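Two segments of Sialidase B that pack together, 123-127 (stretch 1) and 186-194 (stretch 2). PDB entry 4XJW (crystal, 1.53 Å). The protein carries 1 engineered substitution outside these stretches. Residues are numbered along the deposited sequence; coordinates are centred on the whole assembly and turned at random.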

# COMPACT_ATOMS: atom_id res chain seq x y z
N VAL A 123 8.69 13.75 -8.81
CA VAL A 123 7.47 14.54 -8.80
C VAL A 123 6.99 14.61 -7.37
O VAL A 123 6.92 13.58 -6.70
CB VAL A 123 6.38 13.91 -9.68
CG1 VAL A 123 5.13 14.78 -9.63
CG2 VAL A 123 6.86 13.78 -11.12
N ASN A 124 6.70 15.82 -6.89
CA ASN A 124 6.22 16.03 -5.53
C ASN A 124 7.15 15.46 -4.46
O ASN A 124 6.71 14.95 -3.43
CB ASN A 124 4.77 15.54 -5.39
CG ASN A 124 3.84 16.30 -6.31
OD1 ASN A 124 4.12 17.45 -6.62
ND2 ASN A 124 2.77 15.67 -6.75
N GLY A 125 8.45 15.56 -4.73
CA GLY A 125 9.46 15.16 -3.78
C GLY A 125 9.68 13.66 -3.72
O GLY A 125 10.28 13.14 -2.78
N ILE A 126 9.19 12.96 -4.74
CA ILE A 126 9.32 11.52 -4.83
C ILE A 126 10.06 11.13 -6.11
O ILE A 126 9.64 11.49 -7.22
CB ILE A 126 7.94 10.85 -4.82
CG1 ILE A 126 7.23 11.13 -3.48
CG2 ILE A 126 8.05 9.36 -5.03
CD1 ILE A 126 5.76 10.69 -3.48
N GLU A 127 11.16 10.39 -5.97
CA GLU A 127 11.85 9.84 -7.13
C GLU A 127 11.02 8.75 -7.77
O GLU A 127 10.82 7.69 -7.18
CB GLU A 127 13.22 9.28 -6.74
CG GLU A 127 14.05 8.86 -7.94
CD GLU A 127 15.29 8.09 -7.56
OE1 GLU A 127 16.20 8.69 -6.95
OE2 GLU A 127 15.35 6.88 -7.86
N PRO A 186 11.35 23.88 -2.78
CA PRO A 186 10.10 23.92 -2.01
C PRO A 186 8.95 23.23 -2.75
O PRO A 186 8.81 23.38 -3.96
CB PRO A 186 9.85 25.42 -1.82
CG PRO A 186 10.76 26.13 -2.76
CD PRO A 186 11.90 25.22 -3.06
N LEU A 187 8.17 22.46 -2.00
CA LEU A 187 7.05 21.70 -2.55
C LEU A 187 5.72 22.33 -2.18
O LEU A 187 5.64 23.16 -1.27
CB LEU A 187 7.10 20.26 -2.04
CG LEU A 187 8.39 19.49 -2.32
CD1 LEU A 187 8.41 18.17 -1.59
CD2 LEU A 187 8.55 19.23 -3.82
N SER A 188 4.66 21.91 -2.87
CA SER A 188 3.31 22.36 -2.57
C SER A 188 2.41 21.14 -2.50
O SER A 188 1.33 21.12 -3.09
CB SER A 188 2.81 23.32 -3.65
OG SER A 188 3.72 24.40 -3.84
N ASN A 189 2.87 20.12 -1.78
CA ASN A 189 2.18 18.84 -1.74
C ASN A 189 0.90 18.87 -0.90
O ASN A 189 0.88 19.46 0.18
CB ASN A 189 3.09 17.74 -1.18
CG ASN A 189 4.21 17.38 -2.11
OD1 ASN A 189 4.27 17.82 -3.26
ND2 ASN A 189 5.13 16.57 -1.62
N PRO A 190 -0.15 18.19 -1.38
CA PRO A 190 -1.40 18.08 -0.61
C PRO A 190 -1.38 16.89 0.36
O PRO A 190 -2.35 16.69 1.10
CB PRO A 190 -2.44 17.82 -1.70
CG PRO A 190 -1.68 17.04 -2.74
CD PRO A 190 -0.29 17.63 -2.73
N PHE A 191 -0.29 16.13 0.36
CA PHE A 191 -0.19 14.89 1.11
C PHE A 191 1.15 14.83 1.85
O PHE A 191 2.07 15.62 1.57
CB PHE A 191 -0.24 13.70 0.14
CG PHE A 191 1.00 13.59 -0.72
CD1 PHE A 191 1.09 14.31 -1.91
CD2 PHE A 191 2.08 12.80 -0.33
CE1 PHE A 191 2.24 14.24 -2.70
CE2 PHE A 191 3.24 12.73 -1.09
CZ PHE A 191 3.31 13.45 -2.29
N GLN A 192 1.28 13.87 2.76
CA GLN A 192 2.58 13.55 3.33
C GLN A 192 2.81 12.04 3.32
O GLN A 192 1.90 11.25 3.04
CB GLN A 192 2.70 14.11 4.74
CG GLN A 192 1.60 13.68 5.67
CD GLN A 192 1.42 14.63 6.85
OE1 GLN A 192 0.48 15.44 6.90
NE2 GLN A 192 2.32 14.53 7.82
N LEU A 193 4.05 11.65 3.58
CA LEU A 193 4.41 10.24 3.67
C LEU A 193 4.62 9.85 5.13
O LEU A 193 5.27 10.58 5.89
CB LEU A 193 5.65 9.92 2.83
CG LEU A 193 5.57 10.19 1.32
CD1 LEU A 193 6.90 9.85 0.66
CD2 LEU A 193 4.43 9.40 0.73
N ILE A 194 4.05 8.72 5.51
CA ILE A 194 4.30 8.10 6.80
C ILE A 194 5.39 7.03 6.65
O ILE A 194 6.43 7.08 7.32
CB ILE A 194 3.02 7.49 7.41
CG1 ILE A 194 1.95 8.57 7.56
CG2 ILE A 194 3.33 6.86 8.77
CD1 ILE A 194 0.63 8.07 8.08

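What shapes do the two backbones bring to the contact? Stretch 1 is a tight hairpin bend, a type I' beta turn running from Val-123 to Ile-126. Its ends are held by a pair of backbone hydrogen bonds, Val-123 N to Ile-126 O at 2.9 Å and Ile-126 N to Val-123 O at 3.1 Å. Asn-124 and Gly-125 occupy the two central positions with positive phi angles (56° and 79°), as this turn type requires; asparagine and glycine tolerate that region better than most residues. Stretch 2 has no regular helix or strand and passes alongside the turn as an irregular segment, largely extended but interrupted at Ser-188 and Pro-190. The backbones come nearest at Asn-124 and Asn-189, whose CA atoms lie 6.2 Å apart; by Ile-126 and Leu-193 the CA separation has grown to 9.9 Å.

What ties the turn to its neighbour? One hydrogen bond crosses the interface: Asn-189 ND2 donates to Asn-124 O at 2.9 Å, with an N-H...O angle of 149°. The turn's own pair of hydrogen bonds uses the backbone of Val-123 and Ile-126, leaving the carbonyl of Asn-124 available to this side-chain amide. The other end of the same amide, Asn-189 OD1, rests 3.2 Å from Asn-124 CB. Asn-189 OD1 also lies 3.4 Å from Asn-124 OD1, but both oxygens are acceptors and do not bond; the side-chain amide of Asn-124 finds its hydrogen bonds elsewhere in the structure.

Why does glycine suit the exposed corner of the turn? Besides its positive phi, Gly-125 sits close to Leu-187, whose CD2 lies 3.8 Å from Gly-125 N. A CB built on Gly-125 at ideal geometry would point toward stretch 2 and lie 2.7 Å from Leu-187 CD1, a clash. Without one, the side chain of Leu-187 can lie against the turn, with Leu-187 CD2 also 4.1 Å from Asn-124 C.

Where do the apolar groups meet? Ile-126 directs its CA-to-CB bond toward stretch 2, as Phe-191 and Leu-193 direct theirs toward stretch 1. Ile-126 CD1 packs 3.9 Å from Phe-191 CZ, at van der Waals range, while Ile-126 CG1 lies a looser 4.3 Å from Leu-193 CD1. The aromatic ring also borders the polar part of the contact: Phe-191 CE1 is 3.9 Å from Asn-124 CB, and Phe-191 CZ is 3.9 Å from Asn-124 O. Both Asn-124 O and Ile-126 CD1 approach the ring obliquely.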